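Local coordinates for UL18 protein (Human herpesvirus 5, PDB 3D2U) that is a viral MHC class I homologue that probably protects infected cells from host NK cells by binding and modulating the inhibitory receptor LILRB1, at residues 12-17 and 80-85; 217-222 and 239-244; 57-62 and 182-187; 195-200 and 205-210. The protein carries 4 engineered substitutions. All coordinates share one frame; numbering follows the deposited sequence.

Contact 1: 12-17 and 80-85; sequences DDTSHM and NLLELE
Met17 and Leu81 meet through aliphatic atoms, and the flat group beside them is the ring of Phe11 in strand 2-11, which both side chains touch. Met17 bends twice, at chi2 (146°) and chi3 (100°), and this brings its methyl CE to the helix. There Met17 CE lies 3.3 Å from Leu81 CB, a tight approach for two carbons. The same CE is 3.5 Å from Leu81 CD1, so the methyl rests along the leucine flank, and the two side chains run past each other in opposite directions. Met17 CG also lies 3.9 Å from Leu81 CD1. At the outer margin Thr14 CG2 approaches Leu82 CD1 at 4.3 Å, a looser and more exposed touch. The loop 12-17 is shaped by a classic beta bulge: His16 O accepts from Asp12 N at 2.8 Å and from Asp13 N at 2.9 Å. In the MHC class I fold the turn joins strands 2-11 and 17-25 of the groove floor, and Met17 opens the second. Helix 62-88 forms one wall. On that helix Asn80 hydrogen-bonds the backbone of the bound peptide, and Leu84 packs on one of its apolar side chains. The link between loop and helix is therefore apolar: it rests on close packing and the burial of Met17 and Leu81, with no polar bond between the two segments.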
loop_
_atom_site.group_PDB
_atom_site.type_symbol
_atom_site.label_atom_id
_atom_site.label_comp_id
_atom_site.label_asym_id
_atom_site.label_seq_id
_atom_site.Cartn_x
_atom_site.Cartn_y
_atom_site.Cartn_z
ATOM N N ASP A 12 -16.540 -2.021 19.448
ATOM C CA ASP A 12 -15.477 -1.937 20.450
ATOM C C ASP A 12 -16.033 -2.444 21.793
ATOM O O ASP A 12 -15.392 -3.252 22.469
ATOM C CB ASP A 12 -14.941 -0.498 20.611
ATOM C CG ASP A 12 -14.009 -0.072 19.473
ATOM O OD1 ASP A 12 -13.154 -0.875 19.051
ATOM O OD2 ASP A 12 -14.112 1.086 19.017
ATOM N N ASP A 13 -17.228 -1.968 22.154
ATOM C CA ASP A 13 -17.936 -2.328 23.403
ATOM C C ASP A 13 -19.362 -2.677 23.060
ATOM O O ASP A 13 -19.811 -2.492 21.931
ATOM C CB ASP A 13 -18.098 -1.130 24.343
ATOM C CG ASP A 13 -16.967 -0.965 25.296
ATOM O OD1 ASP A 13 -15.962 -1.685 25.161
ATOM O OD2 ASP A 13 -17.088 -0.096 26.185
ATOM N N THR A 14 -20.091 -3.120 24.075
ATOM C CA THR A 14 -21.505 -3.393 23.910
ATOM C C THR A 14 -22.154 -2.001 23.831
ATOM O O THR A 14 -23.267 -1.855 23.352
ATOM C CB THR A 14 -22.067 -4.168 25.123
ATOM O OG1 THR A 14 -21.456 -3.674 26.322
ATOM C CG2 THR A 14 -21.804 -5.661 24.986
ATOM N N SER A 15 -21.432 -0.983 24.297
ATOM C CA SER A 15 -21.934 0.390 24.270
ATOM C C SER A 15 -21.093 1.329 23.406
ATOM O O SER A 15 -21.349 2.530 23.360
ATOM C CB SER A 15 -22.027 0.954 25.694
ATOM O OG SER A 15 -20.751 1.002 26.309
ATOM N N HIS A 16 -20.093 0.778 22.729
ATOM C CA HIS A 16 -19.221 1.566 21.864
ATOM C C HIS A 16 -19.097 0.949 20.466
ATOM O O HIS A 16 -18.375 -0.031 20.258
ATOM C CB HIS A 16 -17.830 1.718 22.501
ATOM C CG HIS A 16 -17.810 2.625 23.691
ATOM N ND1 HIS A 16 -18.418 2.302 24.884
ATOM C CD2 HIS A 16 -17.280 3.861 23.861
ATOM C CE1 HIS A 16 -18.267 3.299 25.738
ATOM N NE2 HIS A 16 -17.579 4.257 25.141
ATOM N N MET A 17 -19.818 1.537 19.517
ATOM C CA MET A 17 -19.824 1.099 18.126
ATOM C C MET A 17 -19.808 2.323 17.214
ATOM O O MET A 17 -20.420 3.343 17.522
ATOM C CB MET A 17 -21.071 0.256 17.856
ATOM C CG MET A 17 -21.048 -1.110 18.534
ATOM S SD MET A 17 -22.672 -1.663 19.065
ATOM C CE MET A 17 -23.082 -2.751 17.810
ATOM N N ASN A 80 -26.577 -6.042 14.342
ATOM C CA ASN A 80 -25.739 -6.941 13.562
ATOM C C ASN A 80 -24.338 -7.103 14.146
ATOM O O ASN A 80 -23.793 -8.207 14.146
ATOM C CB ASN A 80 -25.639 -6.466 12.112
ATOM C CG ASN A 80 -26.979 -6.464 11.408
ATOM O OD1 ASN A 80 -27.872 -7.245 11.737
ATOM N ND2 ASN A 80 -27.119 -5.601 10.418
ATOM N N LEU A 81 -23.753 -6.024 14.654
ATOM C CA LEU A 81 -22.411 -6.124 15.221
ATOM C C LEU A 81 -22.409 -6.996 16.474
ATOM O O LEU A 81 -21.623 -7.947 16.578
ATOM C CB LEU A 81 -21.852 -4.739 15.545
ATOM C CG LEU A 81 -21.625 -3.783 14.369
ATOM C CD1 LEU A 81 -21.132 -2.467 14.911
ATOM C CD2 LEU A 81 -20.616 -4.364 13.373
ATOM N N LEU A 82 -23.287 -6.673 17.420
ATOM C CA LEU A 82 -23.388 -7.435 18.660
ATOM C C LEU A 82 -23.572 -8.912 18.363
ATOM O O LEU A 82 -22.995 -9.772 19.022
ATOM C CB LEU A 82 -24.582 -6.953 19.480
ATOM C CG LEU A 82 -24.938 -7.837 20.680
ATOM C CD1 LEU A 82 -23.936 -7.603 21.798
ATOM C CD2 LEU A 82 -26.346 -7.525 21.157
ATOM N N GLU A 83 -24.365 -9.196 17.340
ATOM C CA GLU A 83 -24.647 -10.568 16.978
ATOM C C GLU A 83 -23.474 -11.311 16.339
ATOM O O GLU A 83 -23.266 -12.489 16.632
ATOM C CB GLU A 83 -25.913 -10.592 16.124
ATOM N N LEU A 84 -22.678 -10.643 15.506
ATOM C CA LEU A 84 -21.531 -11.324 14.905
ATOM C C LEU A 84 -20.408 -11.480 15.922
ATOM O O LEU A 84 -19.694 -12.477 15.919
ATOM C CB LEU A 84 -21.028 -10.560 13.684
ATOM C CG LEU A 84 -22.051 -10.584 12.549
ATOM C CD1 LEU A 84 -21.583 -9.720 11.396
ATOM C CD2 LEU A 84 -22.268 -12.023 12.101
ATOM N N GLU A 85 -20.250 -10.493 16.798
ATOM C CA GLU A 85 -19.210 -10.576 17.814
ATOM C C GLU A 85 -19.500 -11.772 18.727
ATOM O O GLU A 85 -18.596 -12.531 19.064
ATOM C CB GLU A 85 -19.156 -9.266 18.614
ATOM C CG GLU A 85 -18.316 -9.292 19.900
ATOM C CD GLU A 85 -16.971 -9.991 19.756
ATOM O OE1 GLU A 85 -16.340 -9.900 18.683
ATOM O OE2 GLU A 85 -16.535 -10.626 20.735
#

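Contact 2: 217-222 and 239-244; sequences GEIQIT and NPLLPT. Engineered in segment 217-222: Gln220 (natural residue Asn).
Gly217 comes first, and its carbonyl oxygen is what Leu241 meets. Gly217 O lies 3.4 Å from Leu241 CD1 and 3.5 Å from Leu241 CD2, so both methyls touch the carbonyl oxygen. Leu241 has CG anti to the backbone N (chi1 -178°), which sends its methyls across to the turn. Glu218 starts away from Leu241 and folds back on its own backbone. Glu218 OE1 accepts from Ile219 N at 2.6 Å, with the donor 43° out of the carboxylate plane. Ile219 turns inward, and Ile219 CG2 brushes Leu241 CD1 at 4.4 Å. Strand 220-226 starts at Gln220, an engineered residue whose backbone bonds with Thr268. The contact joins the two sheets of the immunoglobulin C1-set sandwich near one edge. Strand 220-226 is an outer strand of the three-stranded sheet, and strand 237-243 is an outer strand of the four-stranded one. Ile219 and Leu241 both rest on Phe214 of strand 204-214, and Leu241 also touches Phe249 of strand 249-258. Farther along strand 237-243, Pro243 O takes a hydrogen bond from an aromatic side chain of another protein chain.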
loop_
_atom_site.group_PDB
_atom_site.type_symbol
_atom_site.label_atom_id
_atom_site.label_comp_id
_atom_site.label_asym_id
_atom_site.label_seq_id
_atom_site.Cartn_x
_atom_site.Cartn_y
_atom_site.Cartn_z
ATOM N N GLY A 217 -9.342 9.137 -13.012
ATOM C CA GLY A 217 -8.070 8.574 -12.599
ATOM C C GLY A 217 -7.227 7.784 -13.595
ATOM O O GLY A 217 -6.031 7.628 -13.361
ATOM N N GLU A 218 -7.791 7.280 -14.688
ATOM C CA GLU A 218 -6.941 6.530 -15.604
ATOM C C GLU A 218 -6.027 7.455 -16.385
ATOM O O GLU A 218 -6.444 8.511 -16.864
ATOM C CB GLU A 218 -7.750 5.635 -16.552
ATOM C CG GLU A 218 -6.866 4.864 -17.575
ATOM C CD GLU A 218 -5.696 4.061 -16.955
ATOM O OE1 GLU A 218 -5.077 4.509 -15.955
ATOM O OE2 GLU A 218 -5.372 2.979 -17.502
ATOM N N ILE A 219 -4.771 7.036 -16.513
ATOM C CA ILE A 219 -3.771 7.841 -17.181
ATOM C C ILE A 219 -2.623 6.945 -17.631
ATOM O O ILE A 219 -2.441 5.859 -17.106
ATOM C CB ILE A 219 -3.264 8.917 -16.182
ATOM C CG1 ILE A 219 -2.386 9.952 -16.875
ATOM C CG2 ILE A 219 -2.512 8.230 -15.029
ATOM C CD1 ILE A 219 -2.152 11.199 -16.005
ATOM N N GLN A 220 -1.864 7.398 -18.621
ATOM C CA GLN A 220 -0.718 6.646 -19.115
ATOM C C GLN A 220 0.443 7.635 -19.139
ATOM O O GLN A 220 0.352 8.720 -19.714
ATOM C CB GLN A 220 -0.990 6.061 -20.517
ATOM C CG GLN A 220 0.178 5.249 -21.093
ATOM C CD GLN A 220 -0.168 4.509 -22.390
ATOM O OE1 GLN A 220 0.724 4.080 -23.130
ATOM N NE2 GLN A 220 -1.460 4.353 -22.661
ATOM N N ILE A 221 1.518 7.250 -18.460
ATOM C CA ILE A 221 2.726 8.049 -18.335
ATOM C C ILE A 221 3.850 7.181 -18.888
ATOM O O ILE A 221 4.129 6.108 -18.358
ATOM C CB ILE A 221 3.016 8.375 -16.849
ATOM C CG1 ILE A 221 1.855 9.165 -16.234
ATOM C CG2 ILE A 221 4.334 9.132 -16.729
ATOM C CD1 ILE A 221 0.612 8.340 -15.970
ATOM N N THR A 222 4.498 7.650 -19.948
ATOM C CA THR A 222 5.558 6.886 -20.598
ATOM C C THR A 222 6.786 7.756 -20.873
ATOM O O THR A 222 6.672 8.955 -21.115
ATOM C CB THR A 222 5.039 6.328 -21.938
ATOM O OG1 THR A 222 3.715 5.821 -21.746
ATOM C CG2 THR A 222 5.928 5.213 -22.445
ATOM N N ASN A 239 4.935 5.152 -9.155
ATOM C CA ASN A 239 4.437 4.954 -7.803
ATOM C C ASN A 239 2.950 4.721 -8.012
ATOM O O ASN A 239 2.448 4.883 -9.122
ATOM C CB ASN A 239 4.660 6.196 -6.941
ATOM C CG ASN A 239 6.051 6.241 -6.347
ATOM O OD1 ASN A 239 6.683 5.207 -6.158
ATOM N ND2 ASN A 239 6.522 7.432 -6.025
ATOM N N PRO A 240 2.219 4.353 -6.959
ATOM C CA PRO A 240 0.786 4.125 -7.169
ATOM C C PRO A 240 -0.013 5.391 -7.510
ATOM O O PRO A 240 0.450 6.515 -7.311
ATOM C CB PRO A 240 0.330 3.516 -5.836
ATOM C CG PRO A 240 1.608 2.967 -5.216
ATOM C CD PRO A 240 2.611 4.032 -5.576
ATOM N N LEU A 241 -1.214 5.182 -8.041
ATOM C CA LEU A 241 -2.142 6.255 -8.366
ATOM C C LEU A 241 -2.715 6.651 -7.003
ATOM O O LEU A 241 -3.309 5.829 -6.308
ATOM C CB LEU A 241 -3.243 5.720 -9.281
ATOM C CG LEU A 241 -4.337 6.657 -9.808
ATOM C CD1 LEU A 241 -3.793 7.627 -10.842
ATOM C CD2 LEU A 241 -5.400 5.794 -10.439
ATOM N N LEU A 242 -2.540 7.912 -6.632
ATOM C CA LEU A 242 -2.954 8.390 -5.320
ATOM C C LEU A 242 -4.026 9.470 -5.382
ATOM O O LEU A 242 -4.030 10.299 -6.293
ATOM C CB LEU A 242 -1.699 8.877 -4.588
ATOM C CG LEU A 242 -0.673 7.729 -4.517
ATOM C CD1 LEU A 242 0.753 8.244 -4.451
ATOM C CD2 LEU A 242 -0.991 6.865 -3.321
ATOM N N PRO A 243 -4.937 9.492 -4.395
ATOM C CA PRO A 243 -6.016 10.482 -4.373
ATOM C C PRO A 243 -5.679 11.751 -3.606
ATOM O O PRO A 243 -4.823 11.732 -2.720
ATOM C CB PRO A 243 -7.112 9.739 -3.642
ATOM C CG PRO A 243 -6.286 9.142 -2.485
ATOM C CD PRO A 243 -5.057 8.578 -3.237
ATOM N N THR A 244 -6.327 12.858 -3.959
ATOM C CA THR A 244 -6.180 14.073 -3.152
ATOM C C THR A 244 -7.603 14.482 -2.742
ATOM O O THR A 244 -8.584 14.058 -3.360
ATOM C CB THR A 244 -5.432 15.260 -3.862
ATOM O OG1 THR A 244 -6.077 15.607 -5.094
ATOM C CG2 THR A 244 -3.964 14.904 -4.083
#

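Contact 3: 57-62 and 182-187; sequences AAYPTY and SGFQPP. Unlike the reference sequence in segment 182-187: Pro186 (reference Thr).
Phe184 gives up the most surface here, and its ring is met by Ala58 and Tyr59. The far edge of the ring reaches the end of helix 51-58, where Phe184 CZ lies 4.0 Å from Ala58 CB. The methyl sits at the edge of the phenylalanine ring, near its plane. Tyr59 comes in beside it: Tyr59 CE1 is 4.3 Å from Phe184 CE1. Phe184 CE1 lies at the edge of the Tyr59 ring, near its plane. Phe184 has CG beside the backbone N and anti to the carbonyl carbon (chi1 -67°), which aims the ring at the other helix. The three residues bridge two walls of the MHC class I platform. Helix 51-58 and the turn after it belong to one wall, and helix 173-184 belongs to the other. In class I molecules these walls close in near the site of the peptide amino end. Tyr59 is the first residue to leave helical geometry, and a type I turn follows it, with Tyr62 N bonded to Tyr59 O at 3.1 Å. The Tyr59 and Tyr62 rings also meet Trp177, and Tyr62 OH hydrogen-bonds Tyr181 OH. Trp51 and Asn54 of helix 51-58 also touch Phe184, so its ring is packed against more of that helix than Ala58. Sugars lie close to this surface, and a fucose touches Ala57. The side chain of Phe184 is about 5 Å from a bound NAG.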
loop_
_atom_site.group_PDB
_atom_site.type_symbol
_atom_site.label_atom_id
_atom_site.label_comp_id
_atom_site.label_asym_id
_atom_site.label_seq_id
_atom_site.Cartn_x
_atom_site.Cartn_y
_atom_site.Cartn_z
ATOM N N ALA A 57 -27.918 22.647 -2.998
ATOM C CA ALA A 57 -28.697 23.816 -3.365
ATOM C C ALA A 57 -29.876 23.392 -4.246
ATOM O O ALA A 57 -30.938 24.010 -4.209
ATOM C CB ALA A 57 -27.815 24.829 -4.094
ATOM N N ALA A 58 -29.685 22.326 -5.023
ATOM C CA ALA A 58 -30.721 21.814 -5.926
ATOM C C ALA A 58 -31.683 20.807 -5.275
ATOM O O ALA A 58 -32.790 20.586 -5.770
ATOM C CB ALA A 58 -30.065 21.187 -7.164
ATOM N N TYR A 59 -31.239 20.175 -4.190
ATOM C CA TYR A 59 -32.053 19.210 -3.427
ATOM C C TYR A 59 -31.787 19.607 -1.980
ATOM O O TYR A 59 -30.977 18.983 -1.300
ATOM C CB TYR A 59 -31.581 17.762 -3.632
ATOM C CG TYR A 59 -31.720 17.226 -5.040
ATOM C CD1 TYR A 59 -30.695 17.384 -5.968
ATOM C CD2 TYR A 59 -32.887 16.578 -5.449
ATOM C CE1 TYR A 59 -30.827 16.915 -7.269
ATOM C CE2 TYR A 59 -33.028 16.104 -6.746
ATOM C CZ TYR A 59 -31.995 16.280 -7.650
ATOM O OH TYR A 59 -32.133 15.835 -8.943
ATOM N N PRO A 60 -32.479 20.642 -1.488
ATOM C CA PRO A 60 -32.327 21.165 -0.122
ATOM C C PRO A 60 -32.446 20.191 1.052
ATOM O O PRO A 60 -31.891 20.446 2.125
ATOM C CB PRO A 60 -33.394 22.265 -0.048
ATOM C CG PRO A 60 -33.630 22.634 -1.479
ATOM C CD PRO A 60 -33.616 21.297 -2.157
ATOM N N THR A 61 -33.179 19.097 0.876
ATOM C CA THR A 61 -33.347 18.153 1.972
ATOM C C THR A 61 -32.643 16.827 1.727
ATOM O O THR A 61 -32.991 15.807 2.326
ATOM C CB THR A 61 -34.834 17.890 2.233
ATOM O OG1 THR A 61 -35.413 17.237 1.098
ATOM C CG2 THR A 61 -35.557 19.203 2.492
ATOM N N TYR A 62 -31.649 16.852 0.844
ATOM C CA TYR A 62 -30.888 15.658 0.498
ATOM C C TYR A 62 -30.147 15.131 1.710
ATOM O O TYR A 62 -30.282 13.953 2.063
ATOM C CB TYR A 62 -29.876 15.973 -0.605
ATOM C CG TYR A 62 -28.957 14.827 -0.973
ATOM C CD1 TYR A 62 -29.314 13.901 -1.957
ATOM C CD2 TYR A 62 -27.712 14.682 -0.354
ATOM C CE1 TYR A 62 -28.451 12.865 -2.317
ATOM C CE2 TYR A 62 -26.844 13.648 -0.710
ATOM C CZ TYR A 62 -27.218 12.748 -1.690
ATOM O OH TYR A 62 -26.351 11.745 -2.050
ATOM N N SER A 182 -24.119 12.444 -12.135
ATOM C CA SER A 182 -23.459 12.633 -13.417
ATOM C C SER A 182 -23.580 14.081 -13.909
ATOM O O SER A 182 -22.660 14.628 -14.521
ATOM C CB SER A 182 -24.113 11.710 -14.435
ATOM O OG SER A 182 -23.182 11.268 -15.393
ATOM N N GLY A 183 -24.729 14.688 -13.642
ATOM C CA GLY A 183 -24.955 16.055 -14.066
ATOM C C GLY A 183 -24.203 17.085 -13.247
ATOM O O GLY A 183 -24.112 18.250 -13.639
ATOM N N PHE A 184 -23.658 16.668 -12.111
ATOM C CA PHE A 184 -22.936 17.599 -11.249
ATOM C C PHE A 184 -21.418 17.391 -11.182
ATOM O O PHE A 184 -20.684 18.329 -10.870
ATOM C CB PHE A 184 -23.485 17.544 -9.816
ATOM C CG PHE A 184 -24.894 18.042 -9.664
ATOM C CD1 PHE A 184 -25.978 17.169 -9.790
ATOM C CD2 PHE A 184 -25.140 19.374 -9.318
ATOM C CE1 PHE A 184 -27.287 17.612 -9.555
ATOM C CE2 PHE A 184 -26.445 19.822 -9.082
ATOM C CZ PHE A 184 -27.518 18.936 -9.202
ATOM N N GLN A 185 -20.936 16.179 -11.454
ATOM C CA GLN A 185 -19.493 15.920 -11.363
ATOM C C GLN A 185 -18.709 16.838 -12.295
ATOM O O GLN A 185 -19.236 17.305 -13.303
ATOM C CB GLN A 185 -19.184 14.453 -11.684
ATOM C CG GLN A 185 -19.309 14.096 -13.149
ATOM C CD GLN A 185 -19.192 12.610 -13.395
ATOM O OE1 GLN A 185 -19.535 12.123 -14.467
ATOM N NE2 GLN A 185 -18.696 11.884 -12.408
ATOM N N PRO A 186 -17.433 17.114 -11.967
ATOM C CA PRO A 186 -16.635 17.996 -12.829
ATOM C C PRO A 186 -16.409 17.396 -14.208
ATOM O O PRO A 186 -16.682 16.219 -14.432
ATOM C CB PRO A 186 -15.294 18.135 -12.089
ATOM C CG PRO A 186 -15.469 17.420 -10.764
ATOM C CD PRO A 186 -16.613 16.468 -10.925
ATOM N N PRO A 187 -15.912 18.211 -15.153
ATOM C CA PRO A 187 -15.626 17.763 -16.518
ATOM C C PRO A 187 -14.240 17.116 -16.485
ATOM O O PRO A 187 -13.555 17.194 -15.471
ATOM C CB PRO A 187 -15.630 19.066 -17.300
ATOM C CG PRO A 187 -15.022 20.030 -16.301
ATOM C CD PRO A 187 -15.773 19.675 -15.041
#

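Contact 4: 195-200 and 205-210; sequences GGVRNQ and AEAFCT
The NE and NH2 side of Arg198 holds Glu206 in a salt bridge, with both N-H groups on one oxygen. Arg198 NE and Arg198 NH2 each lie 2.8 Å from Glu206 OE1. This oxygen sits at the edge of the guanidinium, close to its plane, and is met nearly along its C-O axis. The carboxylate is turned 31° from the guanidinium. Water 1 joins Arg198 NH2 to Glu206 OE2 through weak bonds. Arg198 NH1 makes salt bridges to acidic side chains of another protein chain, so the arginine is shared between hairpin and partner. Behind this pair the backbones are bonded twice: Arg198 N to Glu206 O at 2.8 Å, and Glu206 N to Arg198 O at 2.9 Å. Gly196 and Phe208 form the next hydrogen-bonded pair. These are neighbouring antiparallel strands of a beta hairpin, at one edge of the four-stranded sheet of the immunoglobulin C1-set domain. Between these two hydrogen-bonded pairs, Val197 faces Ala207 as a non-hydrogen-bonded pair. Phe208 places its ring back over the neighbouring strand, because CG lies between the backbone N and the carbonyl carbon (chi1 68°). Gly196 N then stands 3.5 Å above the Phe208 ring plane, over its centre, and Gly196 CA makes a CH-pi contact on the same ring. The arginine chain crosses the phenylalanine at about a right angle, with Arg198 CD 3.8 Å from Phe208 CD2. On the other sheet face, Val197 CG1 touches Ala207 CB at 4.1 Å. Cys209 points to that face and forms the disulfide with Cys265.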
loop_
_atom_site.group_PDB
_atom_site.type_symbol
_atom_site.label_atom_id
_atom_site.label_comp_id
_atom_site.label_asym_id
_atom_site.label_seq_id
_atom_site.Cartn_x
_atom_site.Cartn_y
_atom_site.Cartn_z
ATOM N N GLY A 195 8.546 17.167 -15.283
ATOM C CA GLY A 195 9.569 16.140 -15.390
ATOM C C GLY A 195 10.979 16.696 -15.414
ATOM O O GLY A 195 11.174 17.903 -15.539
ATOM N N GLY A 196 11.966 15.815 -15.301
ATOM C CA GLY A 196 13.352 16.248 -15.330
ATOM C C GLY A 196 14.268 15.081 -15.037
ATOM O O GLY A 196 13.828 13.925 -15.067
ATOM N N VAL A 197 15.541 15.374 -14.783
ATOM C CA VAL A 197 16.506 14.336 -14.434
ATOM C C VAL A 197 17.183 14.785 -13.149
ATOM O O VAL A 197 17.277 15.984 -12.874
ATOM C CB VAL A 197 17.551 14.083 -15.566
ATOM C CG1 VAL A 197 16.838 13.592 -16.808
ATOM C CG2 VAL A 197 18.325 15.357 -15.880
ATOM N N ARG A 198 17.623 13.821 -12.349
ATOM C CA ARG A 198 18.256 14.120 -11.069
ATOM C C ARG A 198 19.216 13.002 -10.682
ATOM O O ARG A 198 19.382 12.032 -11.424
ATOM C CB ARG A 198 17.175 14.264 -9.986
ATOM C CG ARG A 198 16.274 13.030 -9.861
ATOM C CD ARG A 198 15.154 13.180 -8.816
ATOM N NE ARG A 198 14.601 11.864 -8.490
ATOM C CZ ARG A 198 13.706 11.634 -7.528
ATOM N NH1 ARG A 198 13.246 12.636 -6.789
ATOM N NH2 ARG A 198 13.288 10.395 -7.291
ATOM N N ASN A 199 19.849 13.163 -9.523
ATOM C CA ASN A 199 20.778 12.177 -8.966
ATOM C C ASN A 199 21.796 11.581 -9.943
ATOM O O ASN A 199 21.873 10.365 -10.133
ATOM C CB ASN A 199 19.974 11.064 -8.280
ATOM C CG ASN A 199 18.933 11.612 -7.314
ATOM O OD1 ASN A 199 19.150 12.641 -6.670
ATOM N ND2 ASN A 199 17.798 10.926 -7.208
ATOM N N GLN A 200 22.572 12.471 -10.528
ATOM C CA GLN A 200 23.605 12.054 -11.458
ATOM C C GLN A 200 24.597 11.159 -10.727
ATOM O O GLN A 200 24.988 11.479 -9.607
ATOM C CB GLN A 200 24.364 13.259 -12.018
ATOM C CG GLN A 200 25.464 12.910 -13.002
ATOM C CD GLN A 200 24.914 12.568 -14.362
ATOM O OE1 GLN A 200 23.745 12.830 -14.664
ATOM N NE2 GLN A 200 25.755 11.965 -15.194
ATOM N N ALA A 205 21.876 8.546 -14.528
ATOM C CA ALA A 205 21.000 9.535 -13.890
ATOM C C ALA A 205 19.595 8.970 -13.752
ATOM O O ALA A 205 19.310 7.875 -14.238
ATOM C CB ALA A 205 20.969 10.830 -14.704
ATOM N N GLU A 206 18.720 9.702 -13.073
ATOM C CA GLU A 206 17.346 9.243 -12.920
ATOM C C GLU A 206 16.384 10.253 -13.520
ATOM O O GLU A 206 16.388 11.428 -13.153
ATOM C CB GLU A 206 16.986 9.040 -11.451
ATOM C CG GLU A 206 15.585 8.475 -11.264
ATOM C CD GLU A 206 15.272 8.172 -9.818
ATOM O OE1 GLU A 206 15.007 9.117 -9.046
ATOM O OE2 GLU A 206 15.311 6.982 -9.452
ATOM N N ALA A 207 15.566 9.788 -14.451
ATOM C CA ALA A 207 14.577 10.642 -15.079
ATOM C C ALA A 207 13.270 10.442 -14.315
ATOM O O ALA A 207 12.980 9.336 -13.857
ATOM C CB ALA A 207 14.411 10.247 -16.544
ATOM N N PHE A 208 12.498 11.507 -14.151
ATOM C CA PHE A 208 11.217 11.411 -13.457
ATOM C C PHE A 208 10.173 12.218 -14.223
ATOM O O PHE A 208 10.517 13.112 -14.992
ATOM C CB PHE A 208 11.327 11.936 -12.015
ATOM C CG PHE A 208 11.570 13.422 -11.920
ATOM C CD1 PHE A 208 10.506 14.324 -11.933
ATOM C CD2 PHE A 208 12.866 13.919 -11.820
ATOM C CE1 PHE A 208 10.736 15.699 -11.849
ATOM C CE2 PHE A 208 13.103 15.292 -11.733
ATOM C CZ PHE A 208 12.037 16.182 -11.746
ATOM N N CYS A 209 8.904 11.881 -14.012
ATOM C CA CYS A 209 7.779 12.558 -14.649
ATOM C C CYS A 209 6.543 12.309 -13.801
ATOM O O CYS A 209 6.131 11.161 -13.638
ATOM C CB CYS A 209 7.537 12.007 -16.047
ATOM S SG CYS A 209 6.297 12.949 -16.998
ATOM N N THR A 210 5.950 13.388 -13.290
ATOM C CA THR A 210 4.774 13.311 -12.410
ATOM C C THR A 210 3.550 14.083 -12.922
ATOM O O THR A 210 3.678 15.180 -13.468
ATOM C CB THR A 210 5.122 13.855 -11.004
ATOM O OG1 THR A 210 6.283 13.183 -10.507
ATOM C CG2 THR A 210 3.970 13.651 -10.039
HETATM O O HOH W 1 13.616 7.369 -7.419
#

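Contacts 1 and 3 belong to the peptide-binding platform, and contacts 2 and 4 to the immunoglobulin domain. Contact 1 flanks the part of helix 62-88 that reaches the bound peptide. Contact 3 lies at another part of the platform, its centre about 35 Å from that of contact 1. Contacts 2 and 4 touch: Ile221 CG2 packs 4.1 Å from Cys209 O inside the sandwich. Contact 3 is close to the junction of the two regions, with nearest atoms about 9 Å from contact 2 and about 17 Å from contact 4. Contacts 1 and 4 are far apart, about 51 Å between centres, on opposite sides of the chain's centre.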